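Local coordinates for protein amino Transferase (Eubacterium rectale, PDB 3ELE) that probably catalyses the pyridoxal-5'-phosphate-dependent transfer of amino groups between amino acids and keto acids, at residues K351-V357 against K391-Y396; E35-F40 against M381-S385; G71-A75 against Y285-P289. All blocks are in the same frame, centred on the assembly; numbering follows the deposited sequence.

Contact 1 (K351-V357 against K391-Y396). With EDO (1,2-ethanediol), chain G.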
ATOM      1  N   LYS A 351      13.867  30.596  18.939  1.00 38.02           N
ATOM      2  CA  LYS A 351      15.185  31.193  19.218  1.00 38.19           C
ATOM      3  C   LYS A 351      16.309  30.495  18.419  1.00 38.22           C
ATOM      4  O   LYS A 351      17.221  31.154  17.923  1.00 38.02           O
ATOM      5  CB  LYS A 351      15.498  31.186  20.718  1.00 39.08           C
ATOM      6  CG  LYS A 351      14.617  32.108  21.571  1.00 40.74           C
ATOM      7  CD  LYS A 351      14.875  33.560  21.261  1.00 43.55           C
ATOM      8  CE  LYS A 351      14.146  34.513  22.194  1.00 47.07           C
ATOM      9  NZ  LYS A 351      14.478  35.929  21.798  1.00 47.27           N
ATOM     10  N   ALA A 352      16.223  29.168  18.297  1.00 37.59           N
ATOM     11  CA  ALA A 352      17.147  28.382  17.470  1.00 37.18           C
ATOM     12  C   ALA A 352      17.037  28.867  16.030  1.00 37.91           C
ATOM     13  O   ALA A 352      18.049  29.147  15.397  1.00 36.26           O
ATOM     14  CB  ALA A 352      16.808  26.893  17.550  1.00 36.21           C
ATOM     15  N   LYS A 353      15.788  29.019  15.563  1.00 39.70           N
ATOM     16  CA  LYS A 353      15.467  29.508  14.198  1.00 41.34           C
ATOM     17  C   LYS A 353      16.143  30.859  13.875  1.00 42.55           C
ATOM     18  O   LYS A 353      16.534  31.078  12.731  1.00 44.16           O
ATOM     19  CB  LYS A 353      13.941  29.612  13.988  1.00 41.42           C
ATOM     20  CG  LYS A 353      13.422  28.958  12.747  1.00 39.90           C
ATOM     21  CD  LYS A 353      11.916  29.107  12.689  1.00 43.61           C
ATOM     22  CE  LYS A 353      11.271  28.129  11.750  1.00 43.77           C
ATOM     23  NZ  LYS A 353       9.787  28.325  11.718  1.00 46.79           N
ATOM     24  N   GLU A 354      16.320  31.733  14.880  1.00 42.84           N
ATOM     25  CA  GLU A 354      17.027  33.026  14.701  1.00 41.91           C
ATOM     26  C   GLU A 354      18.482  32.887  14.213  1.00 41.26           C
ATOM     27  O   GLU A 354      19.039  33.864  13.686  1.00 41.54           O
ATOM     28  CB  GLU A 354      17.061  33.868  15.995  1.00 41.60           C
ATOM     29  CG  GLU A 354      15.715  34.281  16.597  1.00 44.00           C
ATOM     30  CD  GLU A 354      15.846  35.174  17.853  1.00 43.81           C
ATOM     31  OE1 GLU A 354      16.922  35.215  18.492  1.00 46.90           O
ATOM     32  OE2 GLU A 354      14.853  35.845  18.210  1.00 49.94           O
ATOM     33  N   GLU A 355      19.108  31.728  14.450  1.00 39.56           N
ATOM     34  CA  GLU A 355      20.489  31.436  14.015  1.00 38.71           C
ATOM     35  C   GLU A 355      20.531  30.316  12.969  1.00 38.35           C
ATOM     36  O   GLU A 355      21.575  29.680  12.773  1.00 37.42           O
ATOM     37  CB  GLU A 355      21.364  31.052  15.228  1.00 38.55           C
ATOM     38  CG  GLU A 355      21.292  32.022  16.420  1.00 40.88           C
ATOM     39  CD  GLU A 355      21.582  33.466  16.042  1.00 43.36           C
ATOM     40  OE1 GLU A 355      22.459  33.692  15.180  1.00 46.62           O
ATOM     41  OE2 GLU A 355      20.935  34.373  16.615  1.00 43.98           O
ATOM     42  N   ASP A 356      19.394  30.101  12.297  1.00 37.70           N
ATOM     43  CA  ASP A 356      19.222  29.095  11.245  1.00 36.63           C
ATOM     44  C   ASP A 356      19.481  27.638  11.648  1.00 35.84           C
ATOM     45  O   ASP A 356      19.897  26.818  10.819  1.00 35.17           O
ATOM     46  CB  ASP A 356      19.998  29.514   9.979  1.00 35.92           C
ATOM     47  CG  ASP A 356      19.394  30.726   9.305  1.00 37.48           C
ATOM     48  OD1 ASP A 356      18.222  30.618   8.874  1.00 31.25           O
ATOM     49  OD2 ASP A 356      20.100  31.752   9.161  1.00 31.83           O
ATOM     50  N   VAL A 357      19.173  27.325  12.915  1.00 35.91           N
ATOM     51  CA  VAL A 357      19.229  25.972  13.445  1.00 34.69           C
ATOM     52  C   VAL A 357      17.786  25.496  13.453  1.00 35.85           C
ATOM     53  O   VAL A 357      16.955  26.042  14.193  1.00 37.86           O
ATOM     54  CB  VAL A 357      19.860  25.923  14.848  1.00 35.84           C
ATOM     55  CG1 VAL A 357      19.750  24.516  15.444  1.00 28.83           C
ATOM     56  CG2 VAL A 357      21.343  26.377  14.767  1.00 26.51           C
ATOM     57  N   LYS A 391      25.806  30.365  20.187  1.00 36.83           N
ATOM     58  CA  LYS A 391      25.114  31.667  20.224  1.00 37.22           C
ATOM     59  C   LYS A 391      23.692  31.522  20.783  1.00 36.28           C
ATOM     60  O   LYS A 391      23.248  32.372  21.558  1.00 35.05           O
ATOM     61  CB  LYS A 391      25.100  32.318  18.838  1.00 37.19           C
ATOM     62  CG  LYS A 391      24.592  33.752  18.831  1.00 39.96           C
ATOM     63  CD  LYS A 391      24.917  34.445  17.518  1.00 39.45           C
ATOM     64  CE  LYS A 391      24.316  35.844  17.463  1.00 46.61           C
ATOM     65  NZ  LYS A 391      24.687  36.582  16.207  1.00 48.21           N
ATOM     66  N   ILE A 392      22.997  30.448  20.393  1.00 35.57           N
ATOM     67  CA  ILE A 392      21.650  30.149  20.926  1.00 36.22           C
ATOM     68  C   ILE A 392      21.723  30.005  22.465  1.00 35.93           C
ATOM     69  O   ILE A 392      20.947  30.634  23.179  1.00 35.32           O
ATOM     70  CB  ILE A 392      21.031  28.871  20.301  1.00 35.90           C
ATOM     71  CG1 ILE A 392      20.723  29.073  18.813  1.00 37.04           C
ATOM     72  CG2 ILE A 392      19.740  28.469  21.032  1.00 32.80           C
ATOM     73  CD1 ILE A 392      20.592  27.753  18.056  1.00 35.77           C
ATOM     74  N   TYR A 393      22.677  29.201  22.930  1.00 36.93           N
ATOM     75  CA  TYR A 393      22.935  28.969  24.359  1.00 38.34           C
ATOM     76  C   TYR A 393      23.143  30.287  25.121  1.00 38.28           C
ATOM     77  O   TYR A 393      22.536  30.498  26.174  1.00 37.28           O
ATOM     78  CB  TYR A 393      24.162  28.068  24.534  1.00 39.90           C
ATOM     79  CG  TYR A 393      24.291  27.538  25.930  1.00 40.97           C
ATOM     80  CD1 TYR A 393      23.575  26.401  26.314  1.00 41.87           C
ATOM     81  CD2 TYR A 393      25.107  28.171  26.875  1.00 42.66           C
ATOM     82  CE1 TYR A 393      23.667  25.897  27.586  1.00 38.99           C
ATOM     83  CE2 TYR A 393      25.210  27.663  28.171  1.00 44.90           C
ATOM     84  CZ  TYR A 393      24.474  26.520  28.501  1.00 42.10           C
ATOM     85  OH  TYR A 393      24.538  25.986  29.743  1.00 45.30           O
ATOM     86  N   LYS A 394      24.005  31.142  24.562  1.00 39.04           N
ATOM     87  CA  LYS A 394      24.278  32.507  25.060  1.00 39.58           C
ATOM     88  C   LYS A 394      23.043  33.405  25.236  1.00 39.47           C
ATOM     89  O   LYS A 394      23.066  34.273  26.105  1.00 40.43           O
ATOM     90  CB  LYS A 394      25.299  33.265  24.178  1.00 40.51           C
ATOM     91  CG  LYS A 394      26.736  33.314  24.698  1.00 46.16           C
ATOM     92  CD  LYS A 394      27.548  32.051  24.485  1.00 51.09           C
ATOM     93  CE  LYS A 394      28.992  32.276  24.955  1.00 51.20           C
ATOM     94  NZ  LYS A 394      29.884  31.112  24.677  1.00 57.34           N
ATOM     95  N   LYS A 395      22.012  33.228  24.400  1.00 39.17           N
ATOM     96  CA  LYS A 395      20.743  33.995  24.523  1.00 40.63           C
ATOM     97  C   LYS A 395      20.090  33.794  25.893  1.00 40.16           C
ATOM     98  O   LYS A 395      19.493  34.720  26.431  1.00 40.62           O
ATOM     99  CB  LYS A 395      19.700  33.597  23.456  1.00 40.74           C
ATOM    100  CG  LYS A 395      20.094  33.824  21.983  1.00 42.73           C
ATOM    101  CD  LYS A 395      19.023  33.235  21.034  1.00 41.41           C
ATOM    102  CE  LYS A 395      19.423  33.328  19.559  1.00 40.35           C
ATOM    103  NZ  LYS A 395      19.530  34.713  19.053  1.00 37.41           N
ATOM    104  N   TYR A 396      20.193  32.565  26.408  1.00 40.48           N
ATOM    105  CA  TYR A 396      19.644  32.156  27.698  1.00 40.37           C
ATOM    106  C   TYR A 396      20.609  32.316  28.856  1.00 41.84           C
ATOM    107  O   TYR A 396      20.184  32.661  29.956  1.00 42.04           O
ATOM    108  CB  TYR A 396      19.208  30.689  27.635  1.00 40.02           C
ATOM    109  CG  TYR A 396      18.027  30.468  26.734  1.00 40.01           C
ATOM    110  CD1 TYR A 396      16.726  30.531  27.243  1.00 37.94           C
ATOM    111  CD2 TYR A 396      18.194  30.215  25.368  1.00 40.11           C
ATOM    112  CE1 TYR A 396      15.632  30.329  26.430  1.00 38.50           C
ATOM    113  CE2 TYR A 396      17.091  30.010  24.536  1.00 39.11           C
ATOM    114  CZ  TYR A 396      15.812  30.067  25.074  1.00 38.71           C
ATOM    115  OH  TYR A 396      14.706  29.869  24.285  1.00 38.35           O
TER
HETATM  116  C1  EDO G 502      17.343  34.766  11.128  1.00 59.12           C
HETATM  117  O1  EDO G 502      17.802  35.806  11.996  1.00 62.69           O
HETATM  118  C2  EDO G 502      16.327  35.333  10.154  1.00 59.55           C
HETATM  119  O2  EDO G 502      15.407  34.304   9.784  1.00 60.38           O

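Contact 2 (E35-F40 against M381-S385)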
ATOM      1  N   GLU A  35      25.385  26.129   3.297  1.00 44.85           N
ATOM      2  CA  GLU A  35      26.446  25.969   4.319  1.00 43.86           C
ATOM      3  C   GLU A  35      26.089  26.658   5.670  1.00 40.70           C
ATOM      4  O   GLU A  35      26.575  26.233   6.719  1.00 38.94           O
ATOM      5  CB  GLU A  35      27.796  26.527   3.813  1.00 43.87           C
ATOM      6  CG  GLU A  35      29.050  26.093   4.641  1.00 45.91           C
ATOM      7  CD  GLU A  35      30.330  26.908   4.344  1.00 46.59           C
ATOM      8  OE1 GLU A  35      30.254  27.982   3.706  1.00 52.48           O
ATOM      9  OE2 GLU A  35      31.414  26.477   4.803  1.00 52.91           O
ATOM     10  N   ASN A  36      25.271  27.717   5.610  1.00 38.89           N
ATOM     11  CA  ASN A  36      24.851  28.516   6.770  1.00 37.95           C
ATOM     12  C   ASN A  36      23.433  28.210   7.313  1.00 37.76           C
ATOM     13  O   ASN A  36      22.897  28.998   8.104  1.00 38.09           O
ATOM     14  CB  ASN A  36      24.977  30.003   6.410  1.00 37.64           C
ATOM     15  CG  ASN A  36      26.387  30.384   6.016  1.00 39.60           C
ATOM     16  OD1 ASN A  36      27.336  30.128   6.756  1.00 40.06           O
ATOM     17  ND2 ASN A  36      26.533  31.027   4.867  1.00 37.58           N
ATOM     18  N   VAL A  37      22.848  27.082   6.885  1.00 36.09           N
ATOM     19  CA  VAL A  37      21.545  26.599   7.356  1.00 36.30           C
ATOM     20  C   VAL A  37      21.803  25.224   7.995  1.00 36.43           C
ATOM     21  O   VAL A  37      22.374  24.336   7.358  1.00 36.76           O
ATOM     22  CB  VAL A  37      20.504  26.504   6.222  1.00 35.92           C
ATOM     23  CG1 VAL A  37      19.201  25.925   6.745  1.00 34.89           C
ATOM     24  CG2 VAL A  37      20.268  27.877   5.605  1.00 34.32           C
ATOM     25  N   TYR A  38      21.383  25.071   9.250  1.00 35.97           N
ATOM     26  CA  TYR A  38      21.638  23.863  10.041  1.00 34.34           C
ATOM     27  C   TYR A  38      20.328  23.134  10.267  1.00 34.98           C
ATOM     28  O   TYR A  38      19.664  23.251  11.311  1.00 32.82           O
ATOM     29  CB  TYR A  38      22.393  24.243  11.313  1.00 33.48           C
ATOM     30  CG  TYR A  38      23.538  25.194  10.970  1.00 27.48           C
ATOM     31  CD1 TYR A  38      24.658  24.739  10.288  1.00 29.23           C
ATOM     32  CD2 TYR A  38      23.463  26.555  11.280  1.00 27.60           C
ATOM     33  CE1 TYR A  38      25.721  25.626   9.932  1.00 26.43           C
ATOM     34  CE2 TYR A  38      24.537  27.464  10.943  1.00 28.35           C
ATOM     35  CZ  TYR A  38      25.651  26.988  10.264  1.00 27.26           C
ATOM     36  OH  TYR A  38      26.693  27.877   9.938  1.00 27.07           O
ATOM     37  N   ASP A  39      19.980  22.365   9.240  1.00 34.42           N
ATOM     38  CA  ASP A  39      18.741  21.613   9.192  1.00 34.50           C
ATOM     39  C   ASP A  39      18.855  20.225   9.803  1.00 34.17           C
ATOM     40  O   ASP A  39      19.406  19.301   9.176  1.00 31.99           O
ATOM     41  CB  ASP A  39      18.271  21.527   7.734  1.00 35.40           C
ATOM     42  CG  ASP A  39      16.961  20.798   7.566  1.00 38.18           C
ATOM     43  OD1 ASP A  39      16.199  20.611   8.555  1.00 35.22           O
ATOM     44  OD2 ASP A  39      16.701  20.419   6.395  1.00 39.96           O
ATOM     45  N   PHE A  40      18.294  20.096  11.017  1.00 34.06           N
ATOM     46  CA  PHE A  40      18.199  18.833  11.735  1.00 33.88           C
ATOM     47  C   PHE A  40      16.736  18.383  11.857  1.00 35.44           C
ATOM     48  O   PHE A  40      16.422  17.618  12.769  1.00 34.84           O
ATOM     49  CB  PHE A  40      18.776  18.964  13.157  1.00 34.27           C
ATOM     50  CG  PHE A  40      20.165  19.529  13.219  1.00 31.37           C
ATOM     51  CD1 PHE A  40      21.287  18.702  13.116  1.00 32.15           C
ATOM     52  CD2 PHE A  40      20.356  20.884  13.451  1.00 30.71           C
ATOM     53  CE1 PHE A  40      22.568  19.231  13.208  1.00 31.48           C
ATOM     54  CE2 PHE A  40      21.636  21.424  13.531  1.00 30.98           C
ATOM     55  CZ  PHE A  40      22.739  20.596  13.415  1.00 33.09           C
HETATM   56  N   MSE A 381      28.236  19.670   8.275  1.00 35.10           N
HETATM   57  CA  MSE A 381      27.193  20.603   8.698  0.80 34.62           C
HETATM   58  C   MSE A 381      27.113  20.603  10.237  1.00 34.48           C
HETATM   59  O   MSE A 381      26.936  21.662  10.837  1.00 34.62           O
HETATM   60  CB  MSE A 381      25.836  20.267   8.039  0.80 34.34           C
HETATM   61  CG  MSE A 381      24.691  21.194   8.402  0.80 35.14           C
HETATM   62 SE   MSE A 381      23.919  20.777  10.162  0.60 34.88          SE
HETATM   63  CE  MSE A 381      22.557  19.457   9.699  0.80 39.26           C
ATOM     64  N   ILE A 382      27.242  19.423  10.866  1.00 34.25           N
ATOM     65  CA  ILE A 382      27.231  19.313  12.345  1.00 34.09           C
ATOM     66  C   ILE A 382      28.360  20.171  12.959  1.00 34.53           C
ATOM     67  O   ILE A 382      28.120  20.911  13.906  1.00 33.70           O
ATOM     68  CB  ILE A 382      27.360  17.845  12.874  1.00 34.33           C
ATOM     69  CG1 ILE A 382      26.199  16.982  12.396  1.00 33.21           C
ATOM     70  CG2 ILE A 382      27.377  17.830  14.410  1.00 32.64           C
ATOM     71  CD1 ILE A 382      26.253  15.540  12.910  1.00 34.72           C
ATOM     72  N   LYS A 383      29.564  20.099  12.382  1.00 35.78           N
ATOM     73  CA  LYS A 383      30.713  20.908  12.853  1.00 37.00           C
ATOM     74  C   LYS A 383      30.507  22.408  12.615  1.00 36.42           C
ATOM     75  O   LYS A 383      30.790  23.218  13.506  1.00 35.44           O
ATOM     76  CB  LYS A 383      32.023  20.488  12.179  1.00 37.83           C
ATOM     77  CG  LYS A 383      32.412  19.034  12.383  1.00 41.91           C
ATOM     78  CD  LYS A 383      33.782  18.792  11.821  1.00 47.05           C
ATOM     79  CE  LYS A 383      34.210  17.360  11.978  1.00 49.29           C
ATOM     80  NZ  LYS A 383      35.624  17.218  11.518  1.00 53.79           N
ATOM     81  N   HIS A 384      29.980  22.757  11.432  1.00 36.39           N
ATOM     82  CA  HIS A 384      29.737  24.179  11.084  0.50 35.78           C
ATOM     83  C   HIS A 384      28.571  24.770  11.899  1.00 35.55           C
ATOM     84  O   HIS A 384      28.483  25.982  12.065  1.00 34.40           O
ATOM     85  CB  HIS A 384      29.500  24.404   9.575  0.50 35.83           C
ATOM     86  CG  HIS A 384      30.582  23.847   8.698  0.50 33.46           C
ATOM     87  ND1 HIS A 384      30.313  23.138   7.547  0.50 31.86           N
ATOM     88  CD2 HIS A 384      31.924  23.816   8.853  0.50 33.63           C
ATOM     89  CE1 HIS A 384      31.448  22.739   7.004  0.50 35.35           C
ATOM     90  NE2 HIS A 384      32.442  23.138   7.777  0.50 34.61           N
ATOM     91  N   SER A 385      27.694  23.919  12.434  1.00 34.89           N
ATOM     92  CA  SER A 385      26.566  24.373  13.264  1.00 34.23           C
ATOM     93  C   SER A 385      26.932  24.821  14.684  1.00 33.20           C
ATOM     94  O   SER A 385      26.141  25.542  15.306  1.00 32.10           O
ATOM     95  CB  SER A 385      25.519  23.274  13.393  1.00 33.85           C
ATOM     96  OG  SER A 385      25.946  22.227  14.253  1.00 34.51           O
TER

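Contact 3 (G71-A75 against Y285-P289). With PLP (pyridoxal-5'-phosphate), chain H.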
ATOM      1  N   GLY A  71       5.518 -10.153 -11.995  1.00 34.52           N
ATOM      2  CA  GLY A  71       4.171 -10.649 -11.735  1.00 35.16           C
ATOM      3  C   GLY A  71       3.732 -10.532 -10.300  1.00 34.50           C
ATOM      4  O   GLY A  71       4.552 -10.287  -9.419  1.00 36.25           O
ATOM      5  N   TYR A  72       2.438 -10.716 -10.059  1.00 34.32           N
ATOM      6  CA  TYR A  72       1.915 -10.749  -8.689  1.00 34.31           C
ATOM      7  C   TYR A  72       2.558 -11.925  -7.941  1.00 34.75           C
ATOM      8  O   TYR A  72       2.747 -13.000  -8.517  1.00 35.13           O
ATOM      9  CB  TYR A  72       0.398 -11.028  -8.620  1.00 33.45           C
ATOM     10  CG  TYR A  72      -0.530 -10.025  -9.250  1.00 28.26           C
ATOM     11  CD1 TYR A  72      -0.669  -8.751  -8.708  1.00 31.04           C
ATOM     12  CD2 TYR A  72      -1.327 -10.366 -10.353  1.00 29.30           C
ATOM     13  CE1 TYR A  72      -1.548  -7.805  -9.268  1.00 32.04           C
ATOM     14  CE2 TYR A  72      -2.223  -9.421 -10.929  1.00 31.15           C
ATOM     15  CZ  TYR A  72      -2.322  -8.138 -10.360  1.00 32.94           C
ATOM     16  OH  TYR A  72      -3.179  -7.192 -10.874  1.00 35.45           O
ATOM     17  N   THR A  73       2.924 -11.691  -6.686  1.00 33.85           N
ATOM     18  CA  THR A  73       3.336 -12.756  -5.783  1.00 34.51           C
ATOM     19  C   THR A  73       1.989 -13.112  -5.091  1.00 35.27           C
ATOM     20  O   THR A  73       0.962 -12.486  -5.358  1.00 33.39           O
ATOM     21  CB  THR A  73       4.373 -12.256  -4.741  1.00 34.90           C
ATOM     22  OG1 THR A  73       3.801 -11.236  -3.910  1.00 32.98           O
ATOM     23  CG2 THR A  73       5.626 -11.684  -5.428  1.00 33.41           C
ATOM     24  N   SER A  74       1.989 -14.098  -4.201  1.00 36.71           N
ATOM     25  CA  SER A  74       0.809 -14.350  -3.353  1.00 37.57           C
ATOM     26  C   SER A  74       0.595 -13.098  -2.465  1.00 37.88           C
ATOM     27  O   SER A  74       1.507 -12.236  -2.338  1.00 39.21           O
ATOM     28  CB  SER A  74       1.046 -15.570  -2.465  1.00 37.94           C
ATOM     29  OG  SER A  74       2.169 -15.333  -1.615  1.00 41.15           O
ATOM     30  N   ALA A  75      -0.583 -12.994  -1.853  1.00 37.01           N
ATOM     31  CA  ALA A  75      -0.911 -11.866  -0.956  1.00 35.46           C
ATOM     32  C   ALA A  75       0.137 -11.643   0.151  1.00 34.62           C
ATOM     33  O   ALA A  75       0.562 -10.503   0.396  1.00 35.52           O
ATOM     34  CB  ALA A  75      -2.285 -12.070  -0.324  1.00 36.16           C
ATOM     35  N   TYR A 285      -4.103  -3.578  -0.333  1.00 34.56           N
ATOM     36  CA  TYR A 285      -2.782  -4.152  -0.627  1.00 36.14           C
ATOM     37  C   TYR A 285      -2.994  -5.455  -1.373  1.00 34.94           C
ATOM     38  O   TYR A 285      -3.862  -6.235  -0.989  1.00 33.25           O
ATOM     39  CB  TYR A 285      -1.945  -4.431   0.636  1.00 38.34           C
ATOM     40  CG  TYR A 285      -1.813  -3.322   1.653  1.00 40.62           C
ATOM     41  CD1 TYR A 285      -1.774  -1.982   1.281  1.00 46.47           C
ATOM     42  CD2 TYR A 285      -1.623  -3.617   3.008  1.00 43.60           C
ATOM     43  CE1 TYR A 285      -1.601  -0.958   2.248  1.00 43.52           C
ATOM     44  CE2 TYR A 285      -1.448  -2.584   3.967  1.00 47.42           C
ATOM     45  CZ  TYR A 285      -1.445  -1.254   3.553  1.00 44.07           C
ATOM     46  OH  TYR A 285      -1.274  -0.183   4.401  1.00 47.43           O
ATOM     47  N   VAL A 286      -2.232  -5.672  -2.449  1.00 33.49           N
ATOM     48  CA  VAL A 286      -2.330  -6.917  -3.241  1.00 32.81           C
ATOM     49  C   VAL A 286      -1.086  -7.772  -2.970  1.00 34.00           C
ATOM     50  O   VAL A 286      -1.199  -8.981  -2.737  1.00 33.26           O
ATOM     51  CB  VAL A 286      -2.566  -6.627  -4.716  1.00 31.86           C
ATOM     52  CG1 VAL A 286      -2.567  -7.910  -5.546  1.00 29.26           C
ATOM     53  CG2 VAL A 286      -3.871  -5.873  -4.872  1.00 28.59           C
ATOM     54  N   CYS A 287       0.085  -7.145  -3.020  1.00 33.66           N
ATOM     55  CA  CYS A 287       1.338  -7.775  -2.610  1.00 34.51           C
ATOM     56  C   CYS A 287       2.444  -6.726  -2.517  1.00 35.51           C
ATOM     57  O   CYS A 287       2.319  -5.662  -3.125  1.00 35.31           O
ATOM     58  CB  CYS A 287       1.777  -8.865  -3.597  1.00 35.76           C
ATOM     59  SG  CYS A 287       2.226  -8.336  -5.275  1.00 33.26           S
ATOM     60  N   ALA A 288       3.520  -7.039  -1.782  1.00 35.09           N
ATOM     61  CA  ALA A 288       4.695  -6.168  -1.705  1.00 35.38           C
ATOM     62  C   ALA A 288       5.341  -6.152  -3.077  1.00 36.37           C
ATOM     63  O   ALA A 288       5.164  -7.123  -3.831  1.00 36.36           O
ATOM     64  CB  ALA A 288       5.687  -6.666  -0.663  1.00 35.33           C
ATOM     65  N   PRO A 289       6.088  -5.069  -3.424  1.00 37.68           N
ATOM     66  CA  PRO A 289       6.693  -5.028  -4.749  1.00 37.32           C
ATOM     67  C   PRO A 289       7.597  -6.247  -5.047  1.00 36.89           C
ATOM     68  O   PRO A 289       8.572  -6.517  -4.327  1.00 36.05           O
ATOM     69  CB  PRO A 289       7.461  -3.710  -4.746  1.00 37.84           C
ATOM     70  CG  PRO A 289       6.757  -2.878  -3.757  1.00 39.59           C
ATOM     71  CD  PRO A 289       6.407  -3.837  -2.676  1.00 38.56           C
TER
HETATM   72  N1  PLP H 500      -9.680  -3.446 -11.765  1.00 40.78           N
HETATM   73  C2  PLP H 500      -9.968  -4.578 -12.532  1.00 35.51           C
HETATM   74  C2A PLP H 500     -11.221  -4.599 -13.330  1.00 36.66           C
HETATM   75  C3  PLP H 500      -9.069  -5.656 -12.556  1.00 39.43           C
HETATM   76  O3  PLP H 500      -9.337  -6.750 -13.331  1.00 33.12           O
HETATM   77  C4  PLP H 500      -7.883  -5.594 -11.784  1.00 44.01           C
HETATM   78  C4A PLP H 500      -6.975  -6.804 -11.767  1.00 48.50           C
HETATM   79  O4A PLP H 500      -6.951  -7.541 -10.775  1.00 55.83           O
HETATM   80  C5  PLP H 500      -7.618  -4.422 -11.013  1.00 43.19           C
HETATM   81  C6  PLP H 500      -8.534  -3.350 -10.999  1.00 36.92           C
HETATM   82  C5A PLP H 500      -6.396  -4.279 -10.139  1.00 40.51           C
HETATM   83  O4P PLP H 500      -5.227  -3.872 -10.808  1.00 41.77           O
HETATM   84  P   PLP H 500      -3.924  -3.565  -9.884  1.00 36.63           P
HETATM   85  O1P PLP H 500      -3.067  -2.505 -10.524  1.00 41.05           O
HETATM   86  O2P PLP H 500      -3.151  -4.842  -9.766  1.00 42.23           O
HETATM   87  O3P PLP H 500      -4.346  -3.133  -8.510  1.00 36.45           O
HETATM   88  O   HOH W   1       3.130  -9.321  -0.184  1.00 26.20           O

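Contact 1 (K351-V357 against K391-Y396)
Lys395 NZ is gripped by two carboxylates, Glu354 and Glu355. Lys395 NZ gives a hydrogen bond of 2.7 Å to Glu354 OE1 and one of 2.8 Å to Glu355 OE2, and both are salt bridges. Glu354 OE1 is met almost in line with its C-O bond. Glu355 OE2 is met on its anti side, 16° out of the carboxylate plane. The Lys395 chain runs extended as far as CE and then bends (chi4 -65°), which turns NZ in between the two acids. The Glu355 chain bends at chi2 (-54°), and the side chains of Glu355 and Lys395 come from opposite directions. Glu355 OE1 lies 3.5 Å from Lys391 CD, with a long ion pair to Lys391 NZ. Glu354 OE2 has a long pair with Lys351 NZ, extending the set to a five-residue salt-bridge network whose two end links are long.

Beneath the charges lies an apolar layer. Ile392 CD1 reaches Ala352 CA at 3.6 Å and touches Val357 CG2. Ile392 CG1 lies alongside Glu355 CG. At the far end Lys351 CG approaches Tyr396 OH at 3.5 Å, and that hydroxyl is hydrogen-bonded to Glu342. Helix 345-353 ends here in a Schellman motif, with Asp356 at positive phi as C-prime residue and Val357 N bonded to Ala352 O. The turn brings Val357 round to face helix 379-396. Three lysines and two glutamates interleave, so the like charges of Lys351 and Lys395 are probably offset by the acids around them, and the two helix ends are joined by charge outside and aliphatic carbon inside.

Contact 2 (E35-F40 against M381-S385)
Tyr38 lies with its ring against the helix turn of His384 and Ser385. Its CG stands anti to the carbonyl carbon (chi1 -46°), which lays the ring against Ser385. Tyr38 CB starts the contact, 3.9 Å from Ser385 CB, with the selenium of Met381 a similar distance away. CG and CD1 come next and pass over Ser385; Tyr38 CD1 comes within 3.5 Å of Ser385 CB. Ser385 CA sits over one face in a CH-pi contact, 3.7 Å from the centroid of the Tyr38 ring and 19° off the ring normal. Asn36 C lies over the opposite face, toward the rim. Farther out, CE1 and CZ pass the carbonyl of His384. Tyr38 OH ends 3.4 Å from His384 O. With an alanine here, Ser385 CA would probably lose its CH-pi partner and a gap would open between the strand and the helix.

Met381, a selenomethionine modelled in one of two conformers, fills the space beside this ring. In that conformer Met381 SE lies at the Tyr38 ring edge and obliquely to the Phe40 ring, 3.5 Å from Phe40 CZ; both are Met-aromatic contacts. Met381 CE lies over one face of Phe40, 3.8 Å from the centroid of the Phe40 ring. Ser385 CB meets the edge of that ring. Ser385 OG turns back to its own helix and gives a 2.6 Å hydrogen bond to Ile382 O.

Strand 38-39 pairs in parallel with strand 357-358, and Tyr38 and Phe40 both touch Val357. Helix 17-32 packs on Val37 and Asp39, while helix 306-323 covers Ile382 on helix 379-396.

Contact 3 (G71-A75 against Y285-P289)
The ring of Tyr72 is met obliquely by Val286 CG1, 3.8 Å from Tyr72 CD1, and at its edge, in the ring plane, by the phosphate oxygen O2P of pyridoxal-5'-phosphate. Pro253 of the second subunit also packs on this tyrosine. The arrangement is characteristic of fold-type I aminotransferases, where a tyrosine of one subunit reaches the cofactor phosphate in the active site of the other. Tyr72 OH gives O2P of the cofactor a hydrogen bond of 2.6 Å. Ser245, Ser247, Tyr220, Asn183, Ala108 and Ala109, all of the second subunit, hold the same cofactor. Val286, which flanks the tyrosine ring, itself packs on Arg256 of the second subunit.

Behind the tyrosine, residues 72-75 and 286-288 run 98° apart, end to end. Cys287 points into the bend of residues 72-75. Cys287 CB lies 3.1 Å from Thr73 OG1, and its SG packs against the same residue. With chi1 at 62°, Thr73 OG1 is placed to give a hydrogen bond of 3.0 Å to Ser74 O; it is also bonded to Gln293, which binds Ala288 O as well. Ala75 CA makes a nearly straight C-H...O contact of 3.4 Å with Val286 O. A water joins the loops as well, donating to Ala75 O at 2.9 Å and accepting from Ala288 N at 2.8 Å.

Overall arrangement
From the N terminus, residues 35-40 come first and wait longest for their partner. Residues 71-75 follow, and contact 3 closes its loop at 285-289, wholly within the span of contact 2. Residues 351-357 then open contact 1. Contact 2 closes at 381-385 before contact 1 closes at 391-396, so these two cross. They share helix 379-396 and touch directly: Asp356 O and Tyr38 N are 2.8 Å apart, probably hydrogen-bonded. Together they tie the N-terminal strand to the C-terminal helices. Contact 3 lies on the opposite side of the chain's centre, about 31 Å from contact 1 between nearest atoms, beside the second subunit and its cofactor.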